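Local coordinates for hypothetical protein (Caulobacter vibrioides, PDB 2QAS) that probably acts as a homodimeric adaptor of the SspB family, handing ssrA-tagged proteins to the ClpX unfoldase for degradation, at residues H46-K54 with Y68-Q77; W81-S91 with R102-L110. One frame throughout, in Å; residues are numbered along the deposited sequence.

Contact 1: residues H46-K54 with Y68-Q77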
loop_
_atom_site.group_PDB
_atom_site.type_symbol
_atom_site.label_atom_id
_atom_site.label_comp_id
_atom_site.label_asym_id
_atom_site.label_seq_id
_atom_site.Cartn_x
_atom_site.Cartn_y
_atom_site.Cartn_z
ATOM N N HIS A 46 -1.521 -17.841 -10.406
ATOM C CA HIS A 46 -0.108 -18.145 -10.248
ATOM C C HIS A 46 0.645 -16.825 -10.365
ATOM O O HIS A 46 0.131 -15.870 -10.954
ATOM C CB HIS A 46 0.385 -19.175 -11.274
ATOM C CG HIS A 46 0.086 -18.832 -12.697
ATOM N ND1 HIS A 46 -1.197 -18.812 -13.206
ATOM C CD2 HIS A 46 0.907 -18.538 -13.732
ATOM C CE1 HIS A 46 -1.152 -18.520 -14.493
ATOM N NE2 HIS A 46 0.113 -18.349 -14.838
ATOM N N LEU A 47 1.856 -16.759 -9.816
ATOM C CA LEU A 47 2.585 -15.495 -9.833
ATOM C C LEU A 47 3.932 -15.448 -10.529
ATOM O O LEU A 47 4.673 -16.416 -10.545
ATOM C CB LEU A 47 2.773 -14.998 -8.389
ATOM C CG LEU A 47 1.580 -15.176 -7.434
ATOM C CD1 LEU A 47 1.941 -14.672 -6.052
ATOM C CD2 LEU A 47 0.363 -14.430 -7.961
ATOM N N TYR A 48 4.231 -14.286 -11.098
ATOM C CA TYR A 48 5.505 -14.035 -11.743
ATOM C C TYR A 48 6.118 -12.894 -10.943
ATOM O O TYR A 48 5.575 -11.791 -10.907
ATOM C CB TYR A 48 5.326 -13.606 -13.196
ATOM C CG TYR A 48 5.088 -14.756 -14.145
ATOM C CD1 TYR A 48 3.844 -15.382 -14.229
ATOM C CD2 TYR A 48 6.131 -15.253 -14.933
ATOM C CE1 TYR A 48 3.639 -16.478 -15.067
ATOM C CE2 TYR A 48 5.942 -16.347 -15.778
ATOM C CZ TYR A 48 4.694 -16.957 -15.841
ATOM O OH TYR A 48 4.519 -18.046 -16.674
ATOM N N ILE A 49 7.231 -13.170 -10.279
ATOM C CA ILE A 49 7.913 -12.171 -9.477
ATOM C C ILE A 49 9.244 -11.827 -10.127
ATOM O O ILE A 49 10.037 -12.719 -10.427
ATOM C CB ILE A 49 8.236 -12.703 -8.057
ATOM C CG1 ILE A 49 6.987 -13.286 -7.403
ATOM C CG2 ILE A 49 8.826 -11.595 -7.213
ATOM C CD1 ILE A 49 5.903 -12.305 -7.246
ATOM N N THR A 50 9.503 -10.544 -10.347
ATOM C CA THR A 50 10.777 -10.155 -10.933
ATOM C C THR A 50 11.516 -9.311 -9.911
ATOM O O THR A 50 10.930 -8.427 -9.301
ATOM C CB THR A 50 10.582 -9.349 -12.224
ATOM O OG1 THR A 50 9.718 -10.069 -13.114
ATOM C CG2 THR A 50 11.919 -9.123 -12.908
ATOM N N PHE A 51 12.798 -9.590 -9.711
ATOM C CA PHE A 51 13.588 -8.840 -8.740
ATOM C C PHE A 51 15.034 -8.583 -9.156
ATOM O O PHE A 51 15.587 -9.253 -10.039
ATOM C CB PHE A 51 13.612 -9.567 -7.401
ATOM C CG PHE A 51 14.295 -10.906 -7.455
ATOM C CD1 PHE A 51 13.642 -12.014 -7.984
ATOM C CD2 PHE A 51 15.597 -11.054 -6.983
ATOM C CE1 PHE A 51 14.273 -13.251 -8.040
ATOM C CE2 PHE A 51 16.244 -12.284 -7.032
ATOM C CZ PHE A 51 15.583 -13.390 -7.560
ATOM N N LYS A 52 15.643 -7.619 -8.477
ATOM C CA LYS A 52 17.023 -7.236 -8.727
ATOM C C LYS A 52 17.914 -8.190 -7.944
ATOM O O LYS A 52 17.888 -8.203 -6.720
ATOM C CB LYS A 52 17.257 -5.793 -8.260
ATOM C CG LYS A 52 18.401 -5.079 -8.967
ATOM C CD LYS A 52 18.029 -4.720 -10.410
ATOM C CE LYS A 52 19.244 -4.226 -11.197
ATOM N NZ LYS A 52 19.971 -3.138 -10.477
ATOM N N THR A 53 18.694 -8.985 -8.668
ATOM C CA THR A 53 19.602 -9.971 -8.088
ATOM C C THR A 53 20.670 -9.391 -7.163
ATOM O O THR A 53 21.062 -10.027 -6.179
ATOM C CB THR A 53 20.316 -10.751 -9.199
ATOM O OG1 THR A 53 19.343 -11.413 -10.013
ATOM C CG2 THR A 53 21.258 -11.784 -8.610
ATOM N N LYS A 54 21.145 -8.191 -7.483
ATOM C CA LYS A 54 22.189 -7.553 -6.684
ATOM C C LYS A 54 21.670 -6.706 -5.530
ATOM O O LYS A 54 22.443 -6.278 -4.670
ATOM C CB LYS A 54 23.104 -6.714 -7.583
ATOM C CG LYS A 54 24.100 -7.547 -8.387
ATOM C CD LYS A 54 24.998 -6.665 -9.247
ATOM C CE LYS A 54 26.159 -7.454 -9.833
ATOM N NZ LYS A 54 25.691 -8.588 -10.676
ATOM N N TYR A 68 22.297 -14.635 -13.383
ATOM C CA TYR A 68 21.374 -13.513 -13.537
ATOM C C TYR A 68 21.940 -12.249 -12.896
ATOM O O TYR A 68 21.620 -11.917 -11.752
ATOM C CB TYR A 68 20.026 -13.880 -12.924
ATOM C CG TYR A 68 19.380 -15.041 -13.643
ATOM C CD1 TYR A 68 18.779 -14.863 -14.890
ATOM C CD2 TYR A 68 19.438 -16.334 -13.117
ATOM C CE1 TYR A 68 18.256 -15.941 -15.600
ATOM C CE2 TYR A 68 18.919 -17.420 -13.821
ATOM C CZ TYR A 68 18.331 -17.212 -15.062
ATOM O OH TYR A 68 17.826 -18.277 -15.770
ATOM N N PRO A 69 22.780 -11.517 -13.649
ATOM C CA PRO A 69 23.454 -10.276 -13.254
ATOM C C PRO A 69 22.578 -9.246 -12.535
ATOM O O PRO A 69 22.871 -8.878 -11.394
ATOM C CB PRO A 69 24.013 -9.751 -14.578
ATOM C CG PRO A 69 23.034 -10.279 -15.593
ATOM C CD PRO A 69 22.858 -11.697 -15.111
ATOM N N ASP A 70 21.520 -8.769 -13.191
ATOM C CA ASP A 70 20.654 -7.792 -12.539
ATOM C C ASP A 70 19.231 -8.278 -12.241
ATOM O O ASP A 70 18.852 -8.394 -11.080
ATOM C CB ASP A 70 20.595 -6.478 -13.344
ATOM C CG ASP A 70 19.810 -6.604 -14.644
ATOM O OD1 ASP A 70 19.187 -5.595 -15.054
ATOM O OD2 ASP A 70 19.824 -7.696 -15.258
ATOM N N GLU A 71 18.455 -8.570 -13.281
ATOM C CA GLU A 71 17.072 -9.011 -13.115
ATOM C C GLU A 71 16.900 -10.524 -13.134
ATOM O O GLU A 71 17.684 -11.243 -13.746
ATOM C CB GLU A 71 16.200 -8.415 -14.225
ATOM C CG GLU A 71 16.160 -6.898 -14.252
ATOM C CD GLU A 71 15.229 -6.326 -13.203
ATOM O OE1 GLU A 71 14.010 -6.591 -13.296
ATOM O OE2 GLU A 71 15.709 -5.615 -12.290
ATOM N N MET A 72 15.864 -11.000 -12.454
ATOM C CA MET A 72 15.560 -12.423 -12.436
ATOM C C MET A 72 14.089 -12.601 -12.147
ATOM O O MET A 72 13.569 -12.045 -11.185
ATOM C CB MET A 72 16.373 -13.181 -11.377
ATOM C CG MET A 72 16.137 -14.691 -11.428
ATOM S SD MET A 72 17.117 -15.716 -10.277
ATOM C CE MET A 72 15.954 -16.974 -9.908
ATOM N N THR A 73 13.416 -13.367 -12.994
ATOM C CA THR A 73 12.004 -13.635 -12.800
ATOM C C THR A 73 11.832 -15.071 -12.339
ATOM O O THR A 73 12.571 -15.965 -12.758
ATOM C CB THR A 73 11.201 -13.440 -14.106
ATOM O OG1 THR A 73 11.283 -12.068 -14.511
ATOM C CG2 THR A 73 9.733 -13.807 -13.902
ATOM N N ILE A 74 10.878 -15.285 -11.444
ATOM C CA ILE A 74 10.581 -16.623 -10.972
ATOM C C ILE A 74 9.085 -16.763 -11.072
ATOM O O ILE A 74 8.359 -15.781 -10.965
ATOM C CB ILE A 74 11.043 -16.873 -9.499
ATOM C CG1 ILE A 74 10.298 -15.962 -8.530
ATOM C CG2 ILE A 74 12.545 -16.674 -9.386
ATOM C CD1 ILE A 74 10.800 -16.093 -7.109
ATOM N N VAL A 75 8.618 -17.978 -11.307
ATOM C CA VAL A 75 7.197 -18.211 -11.416
ATOM C C VAL A 75 6.799 -19.138 -10.276
ATOM O O VAL A 75 7.513 -20.109 -9.972
ATOM C CB VAL A 75 6.842 -18.833 -12.796
ATOM C CG1 VAL A 75 7.620 -20.123 -13.014
ATOM C CG2 VAL A 75 5.352 -19.081 -12.890
ATOM N N LEU A 76 5.687 -18.802 -9.622
ATOM C CA LEU A 76 5.161 -19.587 -8.513
ATOM C C LEU A 76 3.853 -20.178 -8.997
ATOM O O LEU A 76 2.814 -19.524 -8.978
ATOM C CB LEU A 76 4.929 -18.693 -7.291
ATOM C CG LEU A 76 6.194 -18.027 -6.740
ATOM C CD1 LEU A 76 5.835 -17.149 -5.563
ATOM C CD2 LEU A 76 7.202 -19.099 -6.338
ATOM N N GLN A 77 3.910 -21.425 -9.445
ATOM C CA GLN A 77 2.732 -22.080 -9.983
ATOM C C GLN A 77 2.759 -23.578 -9.718
ATOM O O GLN A 77 2.120 -24.061 -8.777
ATOM C CB GLN A 77 2.660 -21.789 -11.490
ATOM C CG GLN A 77 1.517 -22.437 -12.270
ATOM C CD GLN A 77 1.435 -21.924 -13.726
ATOM O OE1 GLN A 77 2.440 -21.866 -14.444
ATOM N NE2 GLN A 77 0.233 -21.558 -14.155
HETATM O O HOH W 1 20.909 -6.714 -9.653
#

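Contact 2: residues W81-S91 with R102-L110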
loop_
_atom_site.group_PDB
_atom_site.type_symbol
_atom_site.label_atom_id
_atom_site.label_comp_id
_atom_site.label_asym_id
_atom_site.label_seq_id
_atom_site.Cartn_x
_atom_site.Cartn_y
_atom_site.Cartn_z
ATOM N N TRP A 81 8.287 -24.862 -3.240
ATOM C CA TRP A 81 8.082 -25.510 -1.969
ATOM C C TRP A 81 8.481 -24.596 -0.848
ATOM O O TRP A 81 9.290 -23.680 -1.036
ATOM C CB TRP A 81 8.944 -26.772 -1.915
ATOM C CG TRP A 81 8.567 -27.785 -2.937
ATOM C CD1 TRP A 81 7.673 -28.803 -2.779
ATOM C CD2 TRP A 81 8.986 -27.822 -4.314
ATOM N NE1 TRP A 81 7.499 -29.468 -3.974
ATOM C CE2 TRP A 81 8.289 -28.888 -4.933
ATOM C CE3 TRP A 81 9.874 -27.056 -5.081
ATOM C CZ2 TRP A 81 8.452 -29.211 -6.284
ATOM C CZ3 TRP A 81 10.041 -27.377 -6.434
ATOM C CH2 TRP A 81 9.331 -28.446 -7.020
ATOM N N ASP A 82 7.897 -24.856 0.318
ATOM C CA ASP A 82 8.198 -24.117 1.528
ATOM C C ASP A 82 8.278 -22.601 1.365
ATOM O O ASP A 82 9.256 -21.970 1.765
ATOM C CB ASP A 82 9.498 -24.670 2.099
ATOM C CG ASP A 82 9.451 -26.194 2.265
ATOM O OD1 ASP A 82 8.569 -26.695 3.018
ATOM O OD2 ASP A 82 10.285 -26.897 1.640
ATOM N N LEU A 83 7.244 -22.017 0.769
ATOM C CA LEU A 83 7.192 -20.575 0.601
ATOM C C LEU A 83 7.025 -19.988 2.005
ATOM O O LEU A 83 6.058 -20.307 2.704
ATOM C CB LEU A 83 5.997 -20.197 -0.270
ATOM C CG LEU A 83 5.704 -18.708 -0.412
ATOM C CD1 LEU A 83 6.916 -17.988 -0.949
ATOM C CD2 LEU A 83 4.524 -18.529 -1.322
ATOM N N ALA A 84 7.971 -19.152 2.422
ATOM C CA ALA A 84 7.926 -18.536 3.747
ATOM C C ALA A 84 8.004 -17.023 3.614
ATOM O O ALA A 84 9.093 -16.453 3.564
ATOM C CB ALA A 84 9.077 -19.030 4.593
ATOM N N PRO A 85 6.843 -16.356 3.540
ATOM C CA PRO A 85 6.808 -14.897 3.405
ATOM C C PRO A 85 6.881 -14.145 4.731
ATOM O O PRO A 85 5.881 -14.007 5.437
ATOM C CB PRO A 85 5.498 -14.653 2.657
ATOM C CG PRO A 85 4.616 -15.724 3.184
ATOM C CD PRO A 85 5.520 -16.942 3.247
ATOM N N GLY A 86 8.083 -13.677 5.064
ATOM C CA GLY A 86 8.281 -12.927 6.291
ATOM C C GLY A 86 7.661 -11.551 6.138
ATOM O O GLY A 86 6.975 -11.289 5.147
ATOM N N GLU A 87 7.898 -10.657 7.093
ATOM C CA GLU A 87 7.308 -9.326 6.992
ATOM C C GLU A 87 8.129 -8.388 6.106
ATOM O O GLU A 87 7.578 -7.455 5.527
ATOM C CB GLU A 87 7.092 -8.715 8.391
ATOM C CG GLU A 87 6.086 -9.495 9.291
ATOM C CD GLU A 87 4.597 -9.310 8.923
ATOM O OE1 GLU A 87 3.742 -10.023 9.494
ATOM O OE2 GLU A 87 4.268 -8.452 8.081
ATOM N N THR A 88 9.428 -8.648 5.974
ATOM C CA THR A 88 10.274 -7.798 5.139
ATOM C C THR A 88 10.861 -8.483 3.896
ATOM O O THR A 88 11.368 -7.818 2.992
ATOM C CB THR A 88 11.430 -7.202 5.963
ATOM O OG1 THR A 88 12.186 -8.261 6.566
ATOM C CG2 THR A 88 10.882 -6.293 7.055
ATOM N N PHE A 89 10.795 -9.810 3.852
ATOM C CA PHE A 89 11.324 -10.564 2.720
ATOM C C PHE A 89 10.699 -11.956 2.700
ATOM O O PHE A 89 10.129 -12.395 3.698
ATOM C CB PHE A 89 12.839 -10.701 2.850
ATOM C CG PHE A 89 13.259 -11.706 3.874
ATOM C CD1 PHE A 89 13.419 -13.043 3.531
ATOM C CD2 PHE A 89 13.426 -11.329 5.203
ATOM C CE1 PHE A 89 13.737 -13.992 4.493
ATOM C CE2 PHE A 89 13.744 -12.273 6.175
ATOM C CZ PHE A 89 13.897 -13.608 5.819
ATOM N N PHE A 90 10.798 -12.646 1.566
ATOM C CA PHE A 90 10.263 -14.003 1.471
ATOM C C PHE A 90 11.331 -14.958 0.951
ATOM O O PHE A 90 12.254 -14.547 0.233
ATOM C CB PHE A 90 9.030 -14.060 0.554
ATOM C CG PHE A 90 9.327 -13.824 -0.913
ATOM C CD1 PHE A 90 9.407 -12.531 -1.427
ATOM C CD2 PHE A 90 9.504 -14.901 -1.784
ATOM C CE1 PHE A 90 9.658 -12.308 -2.789
ATOM C CE2 PHE A 90 9.755 -14.694 -3.144
ATOM C CZ PHE A 90 9.831 -13.397 -3.649
ATOM N N SER A 91 11.232 -16.222 1.344
ATOM C CA SER A 91 12.171 -17.221 0.855
ATOM C C SER A 91 11.344 -18.380 0.293
ATOM O O SER A 91 10.218 -18.610 0.739
ATOM C CB SER A 91 13.157 -17.667 1.957
ATOM O OG SER A 91 12.504 -18.202 3.084
ATOM N N ARG A 102 17.317 -22.777 -2.766
ATOM C CA ARG A 102 16.643 -21.793 -1.921
ATOM C C ARG A 102 16.958 -20.351 -2.287
ATOM O O ARG A 102 18.068 -20.029 -2.703
ATOM C CB ARG A 102 17.016 -22.017 -0.459
ATOM C CG ARG A 102 15.980 -22.791 0.333
ATOM C CD ARG A 102 15.174 -21.876 1.245
ATOM N NE ARG A 102 13.768 -22.251 1.203
ATOM C CZ ARG A 102 12.824 -21.741 1.981
ATOM N NH1 ARG A 102 13.126 -20.827 2.891
ATOM N NH2 ARG A 102 11.571 -22.126 1.820
ATOM N N LEU A 103 15.972 -19.480 -2.106
ATOM C CA LEU A 103 16.121 -18.065 -2.410
ATOM C C LEU A 103 15.437 -17.211 -1.369
ATOM O O LEU A 103 14.383 -17.574 -0.839
ATOM C CB LEU A 103 15.481 -17.728 -3.750
ATOM C CG LEU A 103 16.163 -18.135 -5.043
ATOM C CD1 LEU A 103 15.264 -17.713 -6.193
ATOM C CD2 LEU A 103 17.529 -17.464 -5.153
ATOM N N SER A 104 16.041 -16.063 -1.098
ATOM C CA SER A 104 15.487 -15.095 -0.171
ATOM C C SER A 104 15.443 -13.787 -0.923
ATOM O O SER A 104 16.457 -13.336 -1.452
ATOM C CB SER A 104 16.354 -14.961 1.073
ATOM O OG SER A 104 15.950 -15.920 2.027
ATOM N N VAL A 105 14.263 -13.187 -0.986
ATOM C CA VAL A 105 14.109 -11.933 -1.705
ATOM C C VAL A 105 13.374 -10.889 -0.880
ATOM O O VAL A 105 12.293 -11.152 -0.352
ATOM C CB VAL A 105 13.342 -12.161 -3.025
ATOM C CG1 VAL A 105 13.196 -10.849 -3.780
ATOM C CG2 VAL A 105 14.070 -13.199 -3.866
ATOM N N PRO A 106 13.965 -9.690 -0.736
ATOM C CA PRO A 106 13.283 -8.656 0.046
ATOM C C PRO A 106 12.205 -8.056 -0.843
ATOM O O PRO A 106 12.335 -8.059 -2.070
ATOM C CB PRO A 106 14.399 -7.648 0.349
ATOM C CG PRO A 106 15.656 -8.451 0.227
ATOM C CD PRO A 106 15.368 -9.310 -0.978
ATOM N N TYR A 107 11.134 -7.554 -0.246
ATOM C CA TYR A 107 10.100 -6.949 -1.064
ATOM C C TYR A 107 10.659 -5.696 -1.726
ATOM O O TYR A 107 10.175 -5.264 -2.769
ATOM C CB TYR A 107 8.878 -6.642 -0.211
ATOM C CG TYR A 107 8.320 -7.900 0.405
ATOM C CD1 TYR A 107 8.423 -8.134 1.772
ATOM C CD2 TYR A 107 7.745 -8.892 -0.393
ATOM C CE1 TYR A 107 7.970 -9.328 2.334
ATOM C CE2 TYR A 107 7.290 -10.088 0.156
ATOM C CZ TYR A 107 7.407 -10.301 1.520
ATOM O OH TYR A 107 6.981 -11.486 2.073
ATOM N N ALA A 108 11.706 -5.139 -1.127
ATOM C CA ALA A 108 12.352 -3.947 -1.655
ATOM C C ALA A 108 13.055 -4.243 -2.984
ATOM O O ALA A 108 13.201 -3.361 -3.835
ATOM C CB ALA A 108 13.359 -3.418 -0.650
ATOM N N ALA A 109 13.486 -5.487 -3.169
ATOM C CA ALA A 109 14.180 -5.855 -4.396
ATOM C C ALA A 109 13.232 -6.022 -5.582
ATOM O O ALA A 109 13.662 -5.985 -6.728
ATOM C CB ALA A 109 14.972 -7.121 -4.172
ATOM N N LEU A 110 11.942 -6.186 -5.306
ATOM C CA LEU A 110 10.952 -6.372 -6.360
ATOM C C LEU A 110 10.882 -5.251 -7.377
ATOM O O LEU A 110 11.023 -4.078 -7.033
ATOM C CB LEU A 110 9.568 -6.558 -5.752
ATOM C CG LEU A 110 9.145 -7.996 -5.479
ATOM C CD1 LEU A 110 10.230 -8.742 -4.725
ATOM C CD2 LEU A 110 7.857 -7.961 -4.690
HETATM O O HOH W 2 12.063 -5.227 2.057
#

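Contact 1: residues H46-K54 with Y68-Q77
Strand 71-76, the peptide-binding edge of the larger sheet, pairs antiparallel with strand 47-52, their axes 159° apart in direction. Leu47 with Leu76, Ile49 with Ile74 and Phe51 with Met72 are the hydrogen-bonded pairs; a typical bond runs from Ile49 N to Ile74 O at 2.9 Å. On the face carrying Ile49 and Ile74, the Phe51 ring takes Met72 CB over one side, its centroid 4.2 Å away, while Met72 SD approaches obliquely, 3.9 Å from Phe51 CZ, a Met-aromatic contact. On the face of Tyr48 and Val75, Thr50 OG1 and Thr73 OG1 share a hydrogen bond of 2.9 Å, and Val75 CG2 sits over the Tyr48 ring, 3.9 Å from its centroid. The Gln77 amide lies nearly flat on the His46 imidazole, planes 15° apart, with NE2 above the ring centre, while His46 ND1 hydrogen-bonds Pro44 O; an extended Gln77 chain (chi1 178°) carries the amide there. Gln77 OE1 bonds a polar side chain of the bound peptide. Beyond the strands, Thr53 OG1 donates to Tyr68 O at 2.9 Å, and Lys54 NZ to Pro69 O. Peptide backbone bonds to Thr73 identify strand 71-76 as an edge strand for ligand docking, consistent with ssrA-tag recognition in SspB.

Contact 2: residues W81-S91 with R102-L110
Backbone hydrogen bonds define the pairing of Phe90 with Val105 in the hairpin of strands 89-96 and 99-106: Phe90 N to Val105 O spans 2.9 Å, and Val105 N reaches Phe90 O at 2.7 Å with an N-H...O angle of 171°. Beyond the last bridge, Tyr107 N continues the pairing to Thr88 O at 3.3 Å, and a water links Thr88 O to Ala108 N. One side-chain hydrogen bond is added where Tyr107 OH donates to Gly86 O at 3.1 Å, the oxygen lying at the ring edge; this ties the phenol to the 86-88 turn. Apolar packing centres on Phe90. With CG between the backbone N and carbonyl carbon (chi1 69°), its ring lies alongside Val105, whose CB covers one face, 4.1 Å from the centroid. Leu110 CD1 meets the ring edge at Phe90 CE1, while Tyr107 crosses obliquely, its CE2 3.6 Å from Phe90 CD1 and the ring planes 31° apart. Among polar neighbours, Arg102 NE hydrogen-bonds Thr93 OG1. Phe90 reaches Leu32 and Ile49, and Val105 touches Phe51, so the hairpin face carrying them packs against both helix 16-35 and strand 47-52, with Leu110, on Val28, starting the next strand of the larger sheet.

Contact 1 joins two strands of the four-stranded sheet, whereas contact 2 lies mainly in the three-stranded one and ends where strand 110-115 of the other begins; their centres lie about 11 Å apart. Contact 1 is the more buried, with 10 of its 19 touching residues buried against 6 of 17 in contact 2, whose Glu87 and Arg102 lie exposed. They meet directly: Phe51 CG packs on Val105 CG1 at 3.8 Å, Met72 CE on Leu103 CD1 at 3.8 Å, and Lys52 N probably bonds Ala109 O at 3.1 Å. The apolar faces thus share one interior. Outer chemistry differs: contact 1 offers the peptide its edge strand, through Thr73, Val75 and Gln77, while Glu87 salt-bridges Lys29 and Lys33 of helix 16-35.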